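Local coordinates for protein probable tRNA pseudouridine synthase D (Methanosarcina mazei, PDB 1Z2Z) that probably converts uridine-13 of transfer RNA into pseudouridine, as a member of the TruD family of pseudouridine synthases, at residues L292-R304 with M326-T338. Sequence-based numbering, arbitrary orientation.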
loop_
_atom_site.group_PDB
_atom_site.type_symbol
_atom_site.label_atom_id
_atom_site.label_comp_id
_atom_site.label_asym_id
_atom_site.label_seq_id
_atom_site.Cartn_x
_atom_site.Cartn_y
_atom_site.Cartn_z
ATOM N N LEU A 292 -9.708 7.643 -16.354
ATOM C CA LEU A 292 -9.201 6.330 -16.004
ATOM C C LEU A 292 -10.227 5.227 -16.230
ATOM O O LEU A 292 -9.874 4.047 -16.244
ATOM C CB LEU A 292 -8.737 6.337 -14.543
ATOM C CG LEU A 292 -7.818 7.507 -14.147
ATOM C CD1 LEU A 292 -7.437 7.396 -12.679
ATOM C CD2 LEU A 292 -6.571 7.516 -15.032
ATOM N N ASN A 293 -11.488 5.604 -16.411
ATOM C CA ASN A 293 -12.525 4.608 -16.642
ATOM C C ASN A 293 -13.077 4.608 -18.078
ATOM O O ASN A 293 -14.200 4.161 -18.323
ATOM C CB ASN A 293 -13.669 4.790 -15.645
ATOM C CG ASN A 293 -14.227 6.180 -15.662
ATOM O OD1 ASN A 293 -15.225 6.464 -15.013
ATOM N ND2 ASN A 293 -13.580 7.065 -16.406
ATOM N N ARG A 294 -12.284 5.114 -19.018
ATOM C CA ARG A 294 -12.663 5.153 -20.429
ATOM C C ARG A 294 -11.462 4.795 -21.297
ATOM O O ARG A 294 -10.347 5.279 -21.078
ATOM C CB ARG A 294 -13.195 6.536 -20.827
ATOM C CG ARG A 294 -14.619 6.792 -20.370
ATOM C CD ARG A 294 -15.103 8.179 -20.761
ATOM N NE ARG A 294 -16.408 8.469 -20.164
ATOM C CZ ARG A 294 -16.960 9.680 -20.095
ATOM N NH1 ARG A 294 -16.324 10.737 -20.588
ATOM N NH2 ARG A 294 -18.150 9.835 -19.527
ATOM N N ALA A 295 -11.687 3.939 -22.284
ATOM C CA ALA A 295 -10.602 3.520 -23.157
ATOM C C ALA A 295 -10.493 4.370 -24.427
ATOM O O ALA A 295 -11.465 4.985 -24.862
ATOM C CB ALA A 295 -10.778 2.042 -23.519
ATOM N N VAL A 296 -9.296 4.407 -25.007
ATOM C CA VAL A 296 -9.046 5.154 -26.239
ATOM C C VAL A 296 -8.273 4.265 -27.208
ATOM O O VAL A 296 -8.175 3.056 -27.006
ATOM C CB VAL A 296 -8.214 6.432 -25.993
ATOM C CG1 VAL A 296 -8.951 7.350 -25.045
ATOM C CG2 VAL A 296 -6.838 6.073 -25.452
ATOM N N GLU A 297 -7.716 4.850 -28.257
ATOM C CA GLU A 297 -6.977 4.036 -29.206
ATOM C C GLU A 297 -5.643 3.569 -28.634
ATOM O O GLU A 297 -4.811 4.378 -28.225
ATOM C CB GLU A 297 -6.749 4.806 -30.508
ATOM C CG GLU A 297 -8.016 5.079 -31.302
ATOM C CD GLU A 297 -7.734 5.809 -32.596
ATOM O OE1 GLU A 297 -8.684 6.026 -33.380
ATOM O OE2 GLU A 297 -6.560 6.168 -32.829
ATOM N N GLY A 298 -5.452 2.254 -28.609
ATOM C CA GLY A 298 -4.220 1.683 -28.095
ATOM C C GLY A 298 -4.010 1.959 -26.621
ATOM O O GLY A 298 -2.890 2.235 -26.200
ATOM N N ASP A 299 -5.086 1.864 -25.843
ATOM C CA ASP A 299 -5.047 2.116 -24.406
ATOM C C ASP A 299 -4.474 0.936 -23.593
ATOM O O ASP A 299 -3.796 1.153 -22.583
ATOM C CB ASP A 299 -6.464 2.458 -23.901
ATOM C CG ASP A 299 -6.493 3.670 -22.964
ATOM O OD1 ASP A 299 -5.463 3.974 -22.328
ATOM O OD2 ASP A 299 -7.558 4.310 -22.847
ATOM N N ILE A 300 -4.736 -0.296 -24.040
ATOM C CA ILE A 300 -4.290 -1.536 -23.369
ATOM C C ILE A 300 -5.027 -1.774 -22.054
ATOM O O ILE A 300 -4.810 -1.069 -21.071
ATOM C CB ILE A 300 -2.761 -1.562 -23.060
ATOM C CG1 ILE A 300 -1.954 -1.687 -24.349
ATOM C CG2 ILE A 300 -2.420 -2.765 -22.180
ATOM C CD1 ILE A 300 -0.461 -1.786 -24.118
ATOM N N VAL A 301 -5.891 -2.780 -22.032
ATOM C CA VAL A 301 -6.638 -3.083 -20.822
ATOM C C VAL A 301 -6.303 -4.486 -20.295
ATOM O O VAL A 301 -5.441 -5.178 -20.848
ATOM C CB VAL A 301 -8.182 -2.943 -21.069
ATOM C CG1 VAL A 301 -8.488 -1.574 -21.658
ATOM C CG2 VAL A 301 -8.687 -4.041 -22.006
ATOM N N CYS A 302 -6.960 -4.876 -19.205
ATOM C CA CYS A 302 -6.778 -6.199 -18.605
ATOM C C CYS A 302 -8.168 -6.723 -18.255
ATOM O O CYS A 302 -9.144 -5.967 -18.219
ATOM C CB CYS A 302 -5.888 -6.148 -17.339
ATOM S SG CYS A 302 -6.673 -5.567 -15.778
ATOM N N PHE A 303 -8.253 -8.025 -18.023
ATOM C CA PHE A 303 -9.516 -8.656 -17.688
ATOM C C PHE A 303 -9.287 -9.449 -16.422
ATOM O O PHE A 303 -8.141 -9.700 -16.046
ATOM C CB PHE A 303 -9.942 -9.604 -18.811
ATOM C CG PHE A 303 -9.862 -8.990 -20.171
ATOM C CD1 PHE A 303 -10.885 -8.167 -20.636
ATOM C CD2 PHE A 303 -8.735 -9.184 -20.964
ATOM C CE1 PHE A 303 -10.779 -7.529 -21.869
ATOM C CE2 PHE A 303 -8.616 -8.553 -22.195
ATOM C CZ PHE A 303 -9.642 -7.724 -22.654
ATOM N N ARG A 304 -10.373 -9.848 -15.772
ATOM C CA ARG A 304 -10.275 -10.630 -14.548
ATOM C C ARG A 304 -9.924 -12.081 -14.889
ATOM O O ARG A 304 -10.527 -12.681 -15.785
ATOM C CB ARG A 304 -11.597 -10.560 -13.779
ATOM C CG ARG A 304 -12.800 -11.030 -14.570
ATOM C CD ARG A 304 -14.117 -10.798 -13.824
ATOM N NE ARG A 304 -14.453 -9.379 -13.656
ATOM C CZ ARG A 304 -13.987 -8.596 -12.686
ATOM N NH1 ARG A 304 -13.156 -9.079 -11.774
ATOM N NH2 ARG A 304 -14.364 -7.327 -12.619
HETATM N N MSE A 326 -14.603 -2.139 -25.997
HETATM C CA MSE A 326 -13.798 -2.059 -24.788
HETATM C C MSE A 326 -14.463 -1.214 -23.714
HETATM O O MSE A 326 -14.664 -1.670 -22.589
HETATM C CB MSE A 326 -12.420 -1.482 -25.105
HETATM C CG MSE A 326 -11.549 -2.450 -25.858
HETATM SE SE MSE A 326 -11.637 -4.202 -25.023
HETATM C CE MSE A 326 -12.860 -5.068 -26.257
ATOM N N ASN A 327 -14.803 0.022 -24.063
ATOM C CA ASN A 327 -15.441 0.923 -23.116
ATOM C C ASN A 327 -16.736 0.315 -22.586
ATOM O O ASN A 327 -17.071 0.483 -21.416
ATOM C CB ASN A 327 -15.732 2.275 -23.776
ATOM C CG ASN A 327 -16.132 3.346 -22.768
ATOM O OD1 ASN A 327 -17.002 4.177 -23.043
ATOM N ND2 ASN A 327 -15.489 3.338 -21.597
ATOM N N ARG A 328 -17.455 -0.399 -23.445
ATOM C CA ARG A 328 -18.713 -1.028 -23.053
ATOM C C ARG A 328 -18.504 -2.083 -21.961
ATOM O O ARG A 328 -19.396 -2.328 -21.148
ATOM C CB ARG A 328 -19.384 -1.649 -24.283
ATOM C CG ARG A 328 -20.791 -2.186 -24.049
ATOM C CD ARG A 328 -20.784 -3.634 -23.561
ATOM N NE ARG A 328 -22.134 -4.198 -23.520
ATOM C CZ ARG A 328 -22.408 -5.490 -23.350
ATOM N NH1 ARG A 328 -23.670 -5.901 -23.326
ATOM N NH2 ARG A 328 -21.422 -6.374 -23.209
ATOM N N LEU A 329 -17.323 -2.697 -21.944
ATOM C CA LEU A 329 -16.988 -3.709 -20.942
ATOM C C LEU A 329 -16.566 -3.071 -19.615
ATOM O O LEU A 329 -16.833 -3.616 -18.547
ATOM C CB LEU A 329 -15.867 -4.620 -21.460
ATOM C CG LEU A 329 -16.249 -6.014 -21.984
ATOM C CD1 LEU A 329 -17.459 -5.927 -22.896
ATOM C CD2 LEU A 329 -15.062 -6.621 -22.718
ATOM N N LEU A 330 -15.909 -1.918 -19.683
ATOM C CA LEU A 330 -15.476 -1.224 -18.478
ATOM C C LEU A 330 -16.659 -0.959 -17.555
ATOM O O LEU A 330 -16.596 -1.240 -16.357
ATOM C CB LEU A 330 -14.794 0.096 -18.839
ATOM C CG LEU A 330 -13.350 -0.006 -19.332
ATOM C CD1 LEU A 330 -13.007 1.179 -20.211
ATOM C CD2 LEU A 330 -12.417 -0.083 -18.142
ATOM N N LYS A 331 -17.738 -0.424 -18.119
ATOM C CA LYS A 331 -18.943 -0.111 -17.350
ATOM C C LYS A 331 -19.670 -1.367 -16.893
ATOM O O LYS A 331 -20.647 -1.300 -16.145
ATOM C CB LYS A 331 -19.892 0.756 -18.186
ATOM C CG LYS A 331 -19.290 2.086 -18.617
ATOM C CD LYS A 331 -20.363 3.089 -19.028
ATOM C CE LYS A 331 -19.748 4.423 -19.436
ATOM N NZ LYS A 331 -20.775 5.471 -19.722
ATOM N N LEU A 332 -19.188 -2.512 -17.357
ATOM C CA LEU A 332 -19.780 -3.793 -16.998
ATOM C C LEU A 332 -18.827 -4.535 -16.046
ATOM O O LEU A 332 -19.083 -5.672 -15.644
ATOM C CB LEU A 332 -20.037 -4.622 -18.264
ATOM C CG LEU A 332 -21.390 -5.339 -18.379
ATOM C CD1 LEU A 332 -22.525 -4.320 -18.545
ATOM C CD2 LEU A 332 -21.351 -6.280 -19.568
ATOM N N GLY A 333 -17.731 -3.868 -15.689
ATOM C CA GLY A 333 -16.755 -4.448 -14.789
ATOM C C GLY A 333 -16.144 -5.724 -15.324
ATOM O O GLY A 333 -16.139 -6.746 -14.639
ATOM N N ARG A 334 -15.638 -5.678 -16.554
ATOM C CA ARG A 334 -15.015 -6.856 -17.140
ATOM C C ARG A 334 -13.679 -6.512 -17.783
ATOM O O ARG A 334 -13.021 -7.374 -18.365
ATOM C CB ARG A 334 -15.932 -7.517 -18.176
ATOM C CG ARG A 334 -15.666 -9.022 -18.279
ATOM C CD ARG A 334 -16.135 -9.659 -19.574
ATOM N NE ARG A 334 -17.521 -9.350 -19.910
ATOM C CZ ARG A 334 -18.132 -9.803 -20.998
ATOM N NH1 ARG A 334 -17.478 -10.591 -21.845
ATOM N NH2 ARG A 334 -19.381 -9.443 -21.257
ATOM N N ALA A 335 -13.293 -5.245 -17.675
ATOM C CA ALA A 335 -12.028 -4.752 -18.218
ATOM C C ALA A 335 -11.601 -3.529 -17.402
ATOM O O ALA A 335 -12.426 -2.901 -16.727
ATOM C CB ALA A 335 -12.186 -4.382 -19.691
ATOM N N PHE A 336 -10.313 -3.200 -17.466
ATOM C CA PHE A 336 -9.754 -2.073 -16.720
ATOM C C PHE A 336 -8.587 -1.479 -17.501
ATOM O O PHE A 336 -7.758 -2.222 -18.023
ATOM C CB PHE A 336 -9.220 -2.532 -15.342
ATOM C CG PHE A 336 -10.099 -3.533 -14.639
ATOM C CD1 PHE A 336 -10.059 -4.884 -14.986
ATOM C CD2 PHE A 336 -11.008 -3.119 -13.671
ATOM C CE1 PHE A 336 -10.921 -5.797 -14.387
ATOM C CE2 PHE A 336 -11.870 -4.025 -13.068
ATOM C CZ PHE A 336 -11.827 -5.366 -13.426
ATOM N N ILE A 337 -8.516 -0.151 -17.576
ATOM C CA ILE A 337 -7.412 0.508 -18.276
ATOM C C ILE A 337 -6.190 0.265 -17.395
ATOM O O ILE A 337 -6.272 0.424 -16.185
ATOM C CB ILE A 337 -7.656 2.047 -18.411
ATOM C CG1 ILE A 337 -8.922 2.319 -19.232
ATOM C CG2 ILE A 337 -6.458 2.719 -19.059
ATOM C CD1 ILE A 337 -8.923 1.666 -20.606
ATOM N N THR A 338 -5.066 -0.128 -17.975
ATOM C CA THR A 338 -3.893 -0.381 -17.156
ATOM C C THR A 338 -2.760 0.558 -17.519
ATOM O O THR A 338 -2.789 1.206 -18.564
ATOM C CB THR A 338 -3.402 -1.827 -17.318
ATOM O OG1 THR A 338 -2.702 -1.956 -18.559
ATOM C CG2 THR A 338 -4.585 -2.781 -17.320
HETATM O O HOH W 1 -10.348 1.272 -15.919
#
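Val301 and Cys302 run antiparallel to Phe336 and Ile337, a small two-stranded sheet within the TruD region of the chain, with helix 323-330 packed beside it. Cys302 and Phe336 form the hydrogen-bonded pair, Cys302 N giving to Phe336 O at 3.0 Å and Phe336 N giving back to Cys302 O, and Thr338 N continues the pairing to Ile300 O. Ile337 is the side chain to follow. Its CB and CG1 pass the carbonyl oxygen of Leu292, which a water links to Ile337 N. CG2, anti to the backbone N, meets Asp299 OD1 at 3.6 Å, on a carboxylate whose OD2 makes a salt bridge with Arg285. CD1 touches both Val301 CG1 (3.4 Å) and Ala295 CB, whose methyl also meets Leu330 CD1 of the helix.

Beyond the strands, a Schellman motif closes the helix at Gly333. The chain of Arg304 bends at chi3 (67°), bringing NE and NH2 side-on to Gly333 O, which lies in the guanidinium plane. With an alanine in place of Arg304, the Gly333 carbonyl would probably lose both of these donors and the Phe336 edge its NH2 neighbour. The guanidinium stands nearly perpendicular to the Phe336 ring (86°), NH2 meeting its edge at CZ, 3.3 Å away.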